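Local structure of N-acetylneuraminate lyase (5ZKA) at residues T62-M67 with K284-I289; G33-K38 with K73-E78; M26-E31 with R41-Y46; Y265-E270 with E295-L300. The protein is a lyase of the dihydrodipicolinate synthetase family, built as a parallel beta/alpha (TIM) barrel followed by C-terminal helices. All coordinates share one frame; numbering follows the deposited sequence.

Contact 1 (T62-M67 with K284-I289); sequences TGENFM and KPMKKI
Two methionines, Met67 and Met286, carry this contact, their side chains crossing at about a right angle. The methyl ends meet first, with Met67 CE 3.5 Å from Met286 CE. The same Met67 methyl also lies 4.0 Å from Met286 CG, and Met67 SD sits 4.1 Å from that carbon, so the thioether end of one chain lies across the middle of the other. Met67 reaches over extended as far as its sulfur and then turns its methyl aside at the last torsion (chi3 -83°). Met286 folds earlier, at chi2 (-57°), so that CE as well as CG lies near the Met67 methyl. Beyond this pair, Met67 SD comes only loosely up to the carbonyl of Lys284, 4.3 Å from its O. Glu64 OE1 stands 4.5 Å from Met286 CG, a marginal approach. Glu64 also positions Met67 through the backbone, since Met67 N donates to Glu64 O at 3.0 Å in the short 3-10 turn. The Glu64 carboxylate looks to other partners, with OE1 accepting from Arg283 N and OE2 paired with Lys269. Met286 also rests on Tyr265, and Thr62 OG1 bonds O1 of the modified lysine KPI at position 178. Across the segments the chemistry is therefore dispersion between weakly polar thioethers, while the buried carboxylate of Glu64, probably charged, is satisfied by Lys269 and the Arg283 backbone.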
loop_
_atom_site.group_PDB
_atom_site.type_symbol
_atom_site.label_atom_id
_atom_site.label_comp_id
_atom_site.label_asym_id
_atom_site.label_seq_id
_atom_site.Cartn_x
_atom_site.Cartn_y
_atom_site.Cartn_z
ATOM N N THR A 62 6.110 16.338 12.559
ATOM C CA THR A 62 4.838 16.869 13.041
ATOM C C THR A 62 5.031 17.945 14.095
ATOM O O THR A 62 4.196 18.853 14.218
ATOM C CB THR A 62 4.001 15.725 13.611
ATOM O OG1 THR A 62 3.794 14.736 12.592
ATOM C CG2 THR A 62 2.660 16.236 14.129
ATOM N N GLY A 63 6.106 17.862 14.869
ATOM C CA GLY A 63 6.380 18.900 15.840
ATOM C C GLY A 63 7.013 20.140 15.260
ATOM O O GLY A 63 7.455 21.008 16.016
ATOM N N GLU A 64 7.076 20.237 13.930
ATOM C CA GLU A 64 7.702 21.360 13.233
ATOM C C GLU A 64 9.192 21.459 13.569
ATOM O O GLU A 64 9.803 22.533 13.511
ATOM C CB GLU A 64 6.948 22.663 13.517
ATOM C CG GLU A 64 5.482 22.568 12.995
ATOM C CD GLU A 64 4.577 23.669 13.514
ATOM O OE1 GLU A 64 4.843 24.858 13.230
ATOM O OE2 GLU A 64 3.604 23.337 14.225
ATOM N N ASN A 65 9.779 20.300 13.872
ATOM C CA ASN A 65 11.165 20.223 14.332
ATOM C C ASN A 65 12.144 20.904 13.376
ATOM O O ASN A 65 13.060 21.620 13.811
ATOM C CB ASN A 65 11.532 18.750 14.509
ATOM C CG ASN A 65 12.997 18.550 14.813
ATOM O OD1 ASN A 65 13.793 18.170 13.935
ATOM N ND2 ASN A 65 13.367 18.770 16.067
ATOM N N PHE A 66 11.982 20.688 12.070
ATOM C CA PHE A 66 12.991 21.180 11.139
ATOM C C PHE A 66 12.829 22.661 10.831
ATOM O O PHE A 66 13.637 23.211 10.075
ATOM C CB PHE A 66 12.975 20.311 9.874
ATOM C CG PHE A 66 13.230 18.864 10.177
ATOM C CD1 PHE A 66 14.522 18.425 10.456
ATOM C CD2 PHE A 66 12.178 17.968 10.305
ATOM C CE1 PHE A 66 14.766 17.106 10.788
ATOM C CE2 PHE A 66 12.416 16.646 10.646
ATOM C CZ PHE A 66 13.713 16.216 10.876
ATOM N N MET A 67 11.841 23.320 11.449
ATOM C CA MET A 67 11.638 24.755 11.315
ATOM C C MET A 67 12.194 25.558 12.489
ATOM O O MET A 67 12.118 26.790 12.463
ATOM C CB MET A 67 10.143 25.058 11.146
ATOM C CG MET A 67 9.625 24.823 9.726
ATOM S SD MET A 67 7.891 25.306 9.545
ATOM C CE MET A 67 7.100 23.842 10.154
ATOM N N LYS A 284 6.095 30.160 11.368
ATOM C CA LYS A 284 6.144 30.788 10.058
ATOM C C LYS A 284 7.191 30.077 9.202
ATOM O O LYS A 284 8.206 29.608 9.721
ATOM C CB LYS A 284 6.471 32.270 10.177
ATOM C CG LYS A 284 5.326 33.092 10.734
ATOM C CD LYS A 284 5.742 34.521 10.942
ATOM C CE LYS A 284 4.930 35.154 12.055
ATOM N NZ LYS A 284 5.406 36.530 12.352
ATOM N N PRO A 285 6.972 29.981 7.880
ATOM C CA PRO A 285 5.903 30.611 7.099
ATOM C C PRO A 285 4.623 29.783 6.960
ATOM O O PRO A 285 3.877 30.057 6.013
ATOM C CB PRO A 285 6.545 30.778 5.717
ATOM C CG PRO A 285 7.539 29.612 5.633
ATOM C CD PRO A 285 7.785 29.084 7.040
ATOM N N MET A 286 4.374 28.802 7.833
ATOM C CA MET A 286 3.082 28.119 7.813
ATOM C C MET A 286 1.965 29.153 7.820
ATOM O O MET A 286 1.987 30.103 8.610
ATOM C CB MET A 286 2.930 27.178 9.013
ATOM C CG MET A 286 3.835 25.943 9.013
ATOM S SD MET A 286 3.655 24.902 7.554
ATOM C CE MET A 286 4.259 23.339 8.169
ATOM N N LYS A 287 1.004 28.979 6.912
ATOM C CA LYS A 287 -0.078 29.940 6.768
ATOM C C LYS A 287 -0.994 29.903 7.990
ATOM O O LYS A 287 -1.297 28.832 8.528
ATOM C CB LYS A 287 -0.882 29.644 5.498
ATOM N N LYS A 288 -1.415 31.082 8.443
ATOM C CA LYS A 288 -2.391 31.148 9.520
ATOM C C LYS A 288 -3.743 30.622 9.047
ATOM O O LYS A 288 -4.106 30.730 7.873
ATOM C CB LYS A 288 -2.532 32.578 10.033
ATOM C CG LYS A 288 -1.281 33.117 10.710
ATOM N N ILE A 289 -4.492 30.041 9.985
ATOM C CA ILE A 289 -5.750 29.388 9.640
ATOM C C ILE A 289 -6.789 30.435 9.239
ATOM O O ILE A 289 -6.816 31.556 9.765
ATOM C CB ILE A 289 -6.222 28.523 10.827
ATOM C CG1 ILE A 289 -7.391 27.618 10.430
ATOM C CG2 ILE A 289 -6.555 29.398 12.017
ATOM C CD1 ILE A 289 -7.750 26.589 11.507
#

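Contact 2 (G33-K38 with K73-E78); sequences GSINEK and KKRVFE
A salt bridge joins Glu37 to Arg75, with Arg75 NH2 donating to Glu37 OE1 at 2.7 Å. The bond is noticeably bent (145° at the hydrogen) and reaches the oxygen from above the carboxylate plane, 43° out of it; the carboxylate and guanidinium planes are 68° apart. One water doubles the link: it donates to Glu37 OE1 at 2.9 Å and accepts from Arg75 NE at 2.8 Å, lying at the edge of the guanidinium and in its plane. Glu78, one helical turn on, pairs with Arg75 NH1 to complete a three-residue network, although the modelled length of that bond is too short to be trusted. The bend in the arginine chain at chi2 swings its head toward both acids. Beside the charges, Ile35 CD1 packs 3.8 Å from Arg75 CB and 3.9 Å from Val76 CG2, lying over the base of the arginine side chain. Asn36 N-caps the helix that begins with Glu37, its OD1 accepting from Gly39 N. Helices 37-49 and 70-84 follow the neighbouring strands 20-24 and 55-58, so the contact joins successive beta-alpha units of the TIM barrel on its outer, helical layer.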
loop_
_atom_site.group_PDB
_atom_site.type_symbol
_atom_site.label_atom_id
_atom_site.label_comp_id
_atom_site.label_asym_id
_atom_site.label_seq_id
_atom_site.Cartn_x
_atom_site.Cartn_y
_atom_site.Cartn_z
ATOM N N GLY A 33 7.223 32.624 17.096
ATOM C CA GLY A 33 7.865 31.336 16.932
ATOM C C GLY A 33 8.411 30.706 18.198
ATOM O O GLY A 33 8.839 29.547 18.153
ATOM N N SER A 34 8.417 31.414 19.324
ATOM C CA SER A 34 8.928 30.816 20.547
ATOM C C SER A 34 7.953 29.758 21.065
ATOM O O SER A 34 6.765 29.752 20.734
ATOM C CB SER A 34 9.176 31.890 21.613
ATOM O OG SER A 34 7.963 32.522 21.966
ATOM N N ILE A 35 8.479 28.847 21.884
ATOM C CA ILE A 35 7.683 27.736 22.399
ATOM C C ILE A 35 6.691 28.231 23.446
ATOM O O ILE A 35 7.036 29.027 24.327
ATOM C CB ILE A 35 8.618 26.673 22.997
ATOM C CG1 ILE A 35 9.586 26.159 21.932
ATOM C CG2 ILE A 35 7.817 25.545 23.622
ATOM C CD1 ILE A 35 10.903 25.708 22.500
ATOM N N ASN A 36 5.455 27.738 23.375
ATOM C CA ASN A 36 4.456 27.965 24.428
ATOM C C ASN A 36 4.525 26.778 25.383
ATOM O O ASN A 36 3.902 25.737 25.145
ATOM C CB ASN A 36 3.067 28.142 23.817
ATOM C CG ASN A 36 1.940 28.212 24.859
ATOM O OD1 ASN A 36 2.167 28.174 26.065
ATOM N ND2 ASN A 36 0.710 28.331 24.372
ATOM N N GLU A 37 5.274 26.941 26.482
ATOM C CA GLU A 37 5.517 25.821 27.389
ATOM C C GLU A 37 4.236 25.348 28.074
ATOM O O GLU A 37 4.008 24.138 28.202
ATOM C CB GLU A 37 6.566 26.206 28.430
ATOM C CG GLU A 37 6.732 25.160 29.516
ATOM C CD GLU A 37 7.912 25.436 30.428
ATOM O OE1 GLU A 37 8.887 26.079 29.971
ATOM O OE2 GLU A 37 7.859 25.000 31.598
ATOM N N LYS A 38 3.392 26.279 28.527
ATOM C CA LYS A 38 2.130 25.886 29.150
ATOM C C LYS A 38 1.303 25.018 28.210
ATOM O O LYS A 38 0.777 23.972 28.609
ATOM C CB LYS A 38 1.348 27.132 29.570
ATOM C CG LYS A 38 0.013 26.840 30.247
ATOM N N LYS A 73 14.792 23.066 19.961
ATOM C CA LYS A 73 14.614 21.617 20.018
ATOM C C LYS A 73 14.925 21.082 21.410
ATOM O O LYS A 73 14.184 20.247 21.948
ATOM C CB LYS A 73 15.503 20.922 18.987
ATOM C CG LYS A 73 15.106 21.166 17.540
ATOM C CD LYS A 73 16.269 20.767 16.610
ATOM C CE LYS A 73 16.007 21.138 15.156
ATOM N NZ LYS A 73 17.078 20.572 14.250
ATOM N N LYS A 74 16.023 21.553 22.011
ATOM C CA LYS A 74 16.400 21.083 23.341
ATOM C C LYS A 74 15.315 21.391 24.370
ATOM O O LYS A 74 15.011 20.561 25.237
ATOM C CB LYS A 74 17.735 21.709 23.754
ATOM C CG LYS A 74 18.937 21.247 22.929
ATOM C CD LYS A 74 20.216 21.985 23.366
ATOM C CE LYS A 74 21.457 21.423 22.698
ATOM N NZ LYS A 74 22.682 22.177 23.117
ATOM N N ARG A 75 14.723 22.585 24.299
ATOM C CA ARG A 75 13.711 22.956 25.281
ATOM C C ARG A 75 12.462 22.089 25.144
ATOM O O ARG A 75 11.841 21.718 26.148
ATOM C CB ARG A 75 13.357 24.436 25.140
ATOM C CG ARG A 75 12.389 24.934 26.213
ATOM C CD ARG A 75 13.087 25.119 27.568
ATOM N NE ARG A 75 12.137 25.315 28.667
ATOM C CZ ARG A 75 12.069 24.544 29.752
ATOM N NH1 ARG A 75 12.905 23.523 29.898
ATOM N NH2 ARG A 75 11.166 24.790 30.699
ATOM N N VAL A 76 12.076 21.751 23.910
ATOM C CA VAL A 76 10.959 20.825 23.706
ATOM C C VAL A 76 11.257 19.482 24.363
ATOM O O VAL A 76 10.411 18.912 25.063
ATOM C CB VAL A 76 10.666 20.659 22.204
ATOM C CG1 VAL A 76 9.722 19.476 21.963
ATOM C CG2 VAL A 76 10.083 21.945 21.638
ATOM N N PHE A 77 12.469 18.960 24.152
ATOM C CA PHE A 77 12.839 17.678 24.750
ATOM C C PHE A 77 12.807 17.746 26.271
ATOM O O PHE A 77 12.396 16.782 26.931
ATOM C CB PHE A 77 14.232 17.246 24.289
ATOM C CG PHE A 77 14.298 16.778 22.857
ATOM C CD1 PHE A 77 13.490 15.744 22.398
ATOM C CD2 PHE A 77 15.212 17.339 21.984
ATOM C CE1 PHE A 77 13.566 15.313 21.080
ATOM C CE2 PHE A 77 15.304 16.897 20.658
ATOM C CZ PHE A 77 14.480 15.887 20.209
ATOM N N GLU A 78 13.273 18.860 26.850
ATOM C CA GLU A 78 13.255 19.005 28.312
ATOM C C GLU A 78 11.838 18.944 28.865
ATOM O O GLU A 78 11.563 18.240 29.845
ATOM C CB GLU A 78 13.875 20.332 28.748
ATOM C CG GLU A 78 15.253 20.622 28.297
ATOM C CD GLU A 78 15.669 22.029 28.682
ATOM O OE1 GLU A 78 15.117 22.562 29.676
ATOM O OE2 GLU A 78 16.531 22.605 27.980
HETATM O O HOH W 1 10.397 27.319 27.763
#

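Contact 3 (M26-E31 with R41-Y46); sequences MVPYNE and REIIRY
Ile43 brings helix 37-49 down onto the loop at Met26 and Pro28. Along the helix, Arg41 comes first and turns its back on the loop, forming salt bridges with Asp82 and Glu83. Two residues later Ile43 points at the loop and makes the whole side-chain approach. Its CG1 branch runs out extended (chi2 177°), and CD1 at its end meets the CD-CG side of the Pro28 ring, 3.5 Å from CD and 3.9 Å from CG. The same methyl stands 3.6 Å from Met26 O, while the shorter branch brings Ile43 CG2 to 3.7 Å from that oxygen, so both methyls border one carbonyl. The Met26 side chain leads away from the helix to Ile268 and Lys269, leaving its backbone to face the isoleucine. Further along, Ile44 leans on Ala80 and Glu83 of helix 70-84, and Tyr46 reaches Glu275 through its hydroxyl. The contact is buried and its side chains are apolar, yet Met26 O within it has no hydrogen-bonding partner in the model. Burial of that carbonyl beside two isoleucine methyls probably carries a desolvation cost.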
loop_
_atom_site.group_PDB
_atom_site.type_symbol
_atom_site.label_atom_id
_atom_site.label_comp_id
_atom_site.label_asym_id
_atom_site.label_seq_id
_atom_site.Cartn_x
_atom_site.Cartn_y
_atom_site.Cartn_z
ATOM N N MET A 26 2.745 17.253 18.734
ATOM C CA MET A 26 2.701 18.611 18.217
ATOM C C MET A 26 3.158 19.600 19.277
ATOM O O MET A 26 3.029 19.361 20.484
ATOM C CB MET A 26 1.291 18.963 17.764
ATOM C CG MET A 26 0.766 17.992 16.730
ATOM S SD MET A 26 -0.181 18.809 15.450
ATOM C CE MET A 26 1.027 19.895 14.703
ATOM N N VAL A 27 3.683 20.730 18.817
ATOM C CA VAL A 27 4.280 21.736 19.686
ATOM C C VAL A 27 3.564 23.053 19.442
ATOM O O VAL A 27 3.421 23.463 18.287
ATOM C CB VAL A 27 5.792 21.897 19.447
ATOM C CG1 VAL A 27 6.347 23.022 20.339
ATOM C CG2 VAL A 27 6.495 20.583 19.731
ATOM N N PRO A 28 3.076 23.734 20.487
ATOM C CA PRO A 28 2.448 25.039 20.284
ATOM C C PRO A 28 3.472 26.157 20.340
ATOM O O PRO A 28 4.281 26.245 21.275
ATOM C CB PRO A 28 1.436 25.125 21.434
ATOM C CG PRO A 28 2.049 24.319 22.527
ATOM C CD PRO A 28 2.889 23.234 21.860
ATOM N N TYR A 29 3.441 27.016 19.330
ATOM C CA TYR A 29 4.370 28.126 19.207
ATOM C C TYR A 29 3.616 29.436 19.359
ATOM O O TYR A 29 2.440 29.534 19.003
ATOM C CB TYR A 29 5.102 28.084 17.854
ATOM C CG TYR A 29 5.923 26.831 17.676
ATOM C CD1 TYR A 29 7.193 26.721 18.246
ATOM C CD2 TYR A 29 5.425 25.745 16.959
ATOM C CE1 TYR A 29 7.951 25.555 18.102
ATOM C CE2 TYR A 29 6.174 24.576 16.802
ATOM C CZ TYR A 29 7.435 24.489 17.374
ATOM O OH TYR A 29 8.165 23.332 17.224
ATOM N N ASN A 30 4.296 30.437 19.918
ATOM C CA ASN A 30 3.736 31.775 19.994
ATOM C C ASN A 30 3.857 32.460 18.634
ATOM O O ASN A 30 4.412 31.906 17.677
ATOM C CB ASN A 30 4.436 32.579 21.088
ATOM C CG ASN A 30 4.241 31.974 22.463
ATOM O OD1 ASN A 30 3.117 31.662 22.852
ATOM N ND2 ASN A 30 5.336 31.806 23.205
ATOM N N GLU A 31 3.335 33.688 18.550
ATOM C CA GLU A 31 3.377 34.430 17.291
ATOM C C GLU A 31 4.807 34.589 16.784
ATOM O O GLU A 31 5.067 34.447 15.582
ATOM C CB GLU A 31 2.715 35.798 17.468
ATOM C CG GLU A 31 1.194 35.763 17.462
ATOM C CD GLU A 31 0.586 36.768 18.430
ATOM O OE1 GLU A 31 -0.458 36.454 19.046
ATOM O OE2 GLU A 31 1.161 37.870 18.579
ATOM N N ARG A 41 2.797 21.367 27.648
ATOM C CA ARG A 41 2.393 20.447 28.705
ATOM C C ARG A 41 0.934 20.021 28.548
ATOM O O ARG A 41 0.591 18.862 28.808
ATOM C CB ARG A 41 2.638 21.091 30.070
ATOM C CG ARG A 41 4.129 21.388 30.296
ATOM C CD ARG A 41 4.418 21.899 31.702
ATOM N NE ARG A 41 5.842 22.192 31.848
ATOM C CZ ARG A 41 6.739 21.348 32.350
ATOM N NH1 ARG A 41 6.363 20.152 32.779
ATOM N NH2 ARG A 41 8.016 21.706 32.422
ATOM N N GLU A 42 0.062 20.937 28.110
ATOM C CA GLU A 42 -1.344 20.580 27.915
ATOM C C GLU A 42 -1.509 19.561 26.796
ATOM O O GLU A 42 -2.355 18.662 26.885
ATOM C CB GLU A 42 -2.174 21.828 27.616
ATOM C CG GLU A 42 -2.304 22.781 28.812
ATOM C CD GLU A 42 -3.231 23.943 28.527
ATOM O OE1 GLU A 42 -3.859 23.949 27.446
ATOM O OE2 GLU A 42 -3.316 24.861 29.376
ATOM N N ILE A 43 -0.729 19.697 25.723
ATOM C CA ILE A 43 -0.826 18.735 24.629
ATOM C C ILE A 43 -0.319 17.372 25.076
ATOM O O ILE A 43 -0.903 16.332 24.748
ATOM C CB ILE A 43 -0.055 19.245 23.400
ATOM C CG1 ILE A 43 -0.695 20.516 22.843
ATOM C CG2 ILE A 43 0.008 18.160 22.323
ATOM C CD1 ILE A 43 0.088 21.107 21.650
ATOM N N ILE A 44 0.788 17.355 25.816
ATOM C CA ILE A 44 1.313 16.108 26.365
ATOM C C ILE A 44 0.280 15.446 27.271
ATOM O O ILE A 44 0.015 14.242 27.159
ATOM C CB ILE A 44 2.630 16.375 27.120
ATOM C CG1 ILE A 44 3.733 16.777 26.137
ATOM C CG2 ILE A 44 3.043 15.151 27.916
ATOM C CD1 ILE A 44 4.921 17.473 26.796
ATOM N N ARG A 45 -0.298 16.217 28.202
ATOM C CA ARG A 45 -1.299 15.652 29.105
ATOM C C ARG A 45 -2.496 15.095 28.336
ATOM O O ARG A 45 -3.004 14.018 28.661
ATOM C CB ARG A 45 -1.755 16.703 30.122
ATOM C CG ARG A 45 -0.704 17.054 31.167
ATOM C CD ARG A 45 -0.912 16.316 32.504
ATOM N NE ARG A 45 -0.887 14.856 32.360
ATOM C CZ ARG A 45 0.220 14.119 32.306
ATOM N NH1 ARG A 45 1.414 14.695 32.370
ATOM N NH2 ARG A 45 0.139 12.800 32.171
ATOM N N TYR A 46 -2.951 15.806 27.299
ATOM C CA TYR A 46 -4.068 15.304 26.500
ATOM C C TYR A 46 -3.729 13.965 25.850
ATOM O O TYR A 46 -4.535 13.029 25.881
ATOM C CB TYR A 46 -4.449 16.336 25.439
ATOM C CG TYR A 46 -5.734 16.032 24.704
ATOM C CD1 TYR A 46 -6.968 16.286 25.290
ATOM C CD2 TYR A 46 -5.714 15.523 23.412
ATOM C CE1 TYR A 46 -8.150 16.014 24.611
ATOM C CE2 TYR A 46 -6.879 15.252 22.734
ATOM C CZ TYR A 46 -8.097 15.497 23.338
ATOM O OH TYR A 46 -9.257 15.227 22.647
#

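Contact 4 (Y265-E270 with E295-L300); sequences YQTIKE and EFAKEL
In the helical region that follows the barrel, Thr267 and Glu270 of helix 264-274 pack against Ala297 and Leu300 of helix 291-304. The two segments approach to 9.6 Å between axes and cross at -58°. Closest in backbone are Thr267 and Ala297, whose CA atoms lie 6.0 Å apart, a spacing consistent with the small alanine side chain. The tightest touch is made by an acidic residue through its aliphatic part: Glu270 CG lies 3.6 Å and Glu270 CB 4.0 Å from Ala297 CB. A bend at chi2 (66°) follows, so the methylenes rather than the carboxylate cover the alanine. One turn earlier, Thr267 offers its methyl, with CG2 4.2 Å from Ala297 CB and 4.0 Å from Leu300 CD1; its side chain and that of Leu300 cross at about a right angle. Thr267 OG1, beside its backbone N, is turned back to the junction with the preceding helix, where it bonds Gly263 O and Asn262 ND2. Thr267 and Ala297 also touch helix 242-262, by way of Ile259 and Asn262 respectively. Such packing of the three helices that follow the barrel in sequence is the C-terminal elaboration of the TIM barrel seen in the dihydrodipicolinate synthetase family.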
loop_
_atom_site.group_PDB
_atom_site.type_symbol
_atom_site.label_atom_id
_atom_site.label_comp_id
_atom_site.label_asym_id
_atom_site.label_seq_id
_atom_site.Cartn_x
_atom_site.Cartn_y
_atom_site.Cartn_z
ATOM N N TYR A 265 -1.544 20.469 9.782
ATOM C CA TYR A 265 -1.069 20.948 11.082
ATOM C C TYR A 265 -2.044 21.949 11.685
ATOM O O TYR A 265 -2.334 21.893 12.884
ATOM C CB TYR A 265 0.328 21.565 10.960
ATOM C CG TYR A 265 1.405 20.571 10.561
ATOM C CD1 TYR A 265 1.210 19.201 10.716
ATOM C CD2 TYR A 265 2.609 21.001 10.026
ATOM C CE1 TYR A 265 2.187 18.288 10.345
ATOM C CE2 TYR A 265 3.595 20.096 9.647
ATOM C CZ TYR A 265 3.377 18.743 9.808
ATOM O OH TYR A 265 4.351 17.842 9.441
ATOM N N GLN A 266 -2.579 22.856 10.862
ATOM C CA GLN A 266 -3.525 23.848 11.361
ATOM C C GLN A 266 -4.795 23.195 11.902
ATOM O O GLN A 266 -5.365 23.659 12.894
ATOM C CB GLN A 266 -3.875 24.841 10.249
ATOM C CG GLN A 266 -2.704 25.707 9.777
ATOM C CD GLN A 266 -1.916 25.083 8.627
ATOM O OE1 GLN A 266 -2.051 23.887 8.330
ATOM N NE2 GLN A 266 -1.076 25.895 7.978
ATOM N N THR A 267 -5.262 22.121 11.261
ATOM C CA THR A 267 -6.544 21.532 11.654
ATOM C C THR A 267 -6.406 20.699 12.920
ATOM O O THR A 267 -7.276 20.755 13.798
ATOM C CB THR A 267 -7.107 20.693 10.502
ATOM O OG1 THR A 267 -7.393 21.567 9.404
ATOM C CG2 THR A 267 -8.411 19.981 10.907
ATOM N N ILE A 268 -5.311 19.941 13.050
ATOM C CA ILE A 268 -5.071 19.221 14.300
ATOM C C ILE A 268 -4.976 20.204 15.462
ATOM O O ILE A 268 -5.589 20.004 16.523
ATOM C CB ILE A 268 -3.812 18.338 14.189
ATOM C CG1 ILE A 268 -4.029 17.248 13.122
ATOM C CG2 ILE A 268 -3.461 17.726 15.563
ATOM C CD1 ILE A 268 -2.795 16.440 12.781
ATOM N N LYS A 269 -4.231 21.300 15.272
ATOM C CA LYS A 269 -4.122 22.291 16.343
ATOM C C LYS A 269 -5.468 22.946 16.630
ATOM O O LYS A 269 -5.796 23.215 17.796
ATOM C CB LYS A 269 -3.069 23.340 15.988
ATOM C CG LYS A 269 -1.663 22.780 16.024
ATOM C CD LYS A 269 -0.618 23.876 16.106
ATOM C CE LYS A 269 0.786 23.282 16.190
ATOM N NZ LYS A 269 1.850 24.313 16.038
ATOM N N GLU A 270 -6.272 23.198 15.588
ATOM C CA GLU A 270 -7.582 23.805 15.819
ATOM C C GLU A 270 -8.511 22.857 16.572
ATOM O O GLU A 270 -9.261 23.291 17.452
ATOM C CB GLU A 270 -8.213 24.236 14.493
ATOM C CG GLU A 270 -9.552 24.974 14.637
ATOM C CD GLU A 270 -9.433 26.339 15.322
ATOM O OE1 GLU A 270 -8.303 26.848 15.499
ATOM O OE2 GLU A 270 -10.487 26.906 15.673
ATOM N N GLU A 295 -14.124 27.034 10.580
ATOM C CA GLU A 295 -15.477 26.488 10.648
ATOM C C GLU A 295 -15.511 25.041 10.173
ATOM O O GLU A 295 -16.276 24.225 10.705
ATOM C CB GLU A 295 -16.434 27.357 9.836
ATOM C CG GLU A 295 -16.529 28.781 10.364
ATOM C CD GLU A 295 -17.510 29.640 9.589
ATOM O OE1 GLU A 295 -17.881 30.724 10.094
ATOM O OE2 GLU A 295 -17.909 29.233 8.476
ATOM N N PHE A 296 -14.679 24.705 9.180
ATOM C CA PHE A 296 -14.565 23.316 8.741
ATOM C C PHE A 296 -14.037 22.435 9.865
ATOM O O PHE A 296 -14.529 21.322 10.074
ATOM C CB PHE A 296 -13.647 23.231 7.514
ATOM C CG PHE A 296 -13.710 21.902 6.782
ATOM C CD1 PHE A 296 -14.665 21.681 5.800
ATOM C CD2 PHE A 296 -12.805 20.890 7.063
ATOM C CE1 PHE A 296 -14.720 20.471 5.124
ATOM C CE2 PHE A 296 -12.862 19.678 6.393
ATOM C CZ PHE A 296 -13.813 19.468 5.422
ATOM N N ALA A 297 -13.021 22.914 10.592
ATOM C CA ALA A 297 -12.490 22.136 11.706
ATOM C C ALA A 297 -13.556 21.932 12.773
ATOM O O ALA A 297 -13.646 20.856 13.375
ATOM C CB ALA A 297 -11.244 22.818 12.294
ATOM N N LYS A 298 -14.385 22.951 13.007
ATOM C CA LYS A 298 -15.456 22.812 13.987
ATOM C C LYS A 298 -16.431 21.724 13.565
ATOM O O LYS A 298 -16.947 20.982 14.410
ATOM C CB LYS A 298 -16.167 24.151 14.173
ATOM C CG LYS A 298 -17.339 24.109 15.146
ATOM C CD LYS A 298 -17.893 25.502 15.396
ATOM C CE LYS A 298 -19.266 25.440 16.076
ATOM N NZ LYS A 298 -19.838 26.797 16.352
ATOM N N GLU A 299 -16.660 21.581 12.253
ATOM C CA GLU A 299 -17.595 20.560 11.786
ATOM C C GLU A 299 -16.992 19.166 11.890
ATOM O O GLU A 299 -17.700 18.216 12.249
ATOM C CB GLU A 299 -18.035 20.851 10.350
ATOM C CG GLU A 299 -18.990 22.035 10.231
ATOM C CD GLU A 299 -20.209 21.901 11.137
ATOM O OE1 GLU A 299 -21.004 20.957 10.940
ATOM O OE2 GLU A 299 -20.370 22.739 12.053
ATOM N N LEU A 300 -15.691 19.031 11.573
ATOM C CA LEU A 300 -14.995 17.757 11.766
ATOM C C LEU A 300 -15.018 17.337 13.230
ATOM O O LEU A 300 -15.234 16.161 13.550
ATOM C CB LEU A 300 -13.541 17.858 11.291
ATOM C CG LEU A 300 -13.280 18.055 9.799
ATOM C CD1 LEU A 300 -11.788 18.295 9.543
ATOM C CD2 LEU A 300 -13.766 16.850 9.010
#

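Contacts 3 and 4 are buried and largely apolar, whereas contacts 1 and 2 are partly exposed. Of the four, contact 2 alone is joined by a salt bridge and a bridging water; it lies on the outer helical layer. It shares helix 37-49 with contact 3, and a backbone hydrogen bond from Asn36 N to Pro28 O links them. Contact 1 relies on thioethers between two loops and is tied to contact 4 through Lys269, which pairs with Glu64 and also reaches Val27 O in contact 3. That lysine thus connects the loops after the first two barrel strands with helix 264-274 of the C-terminal region. Contacts 2 and 4 do not touch, their nearest atoms being about 9 Å apart.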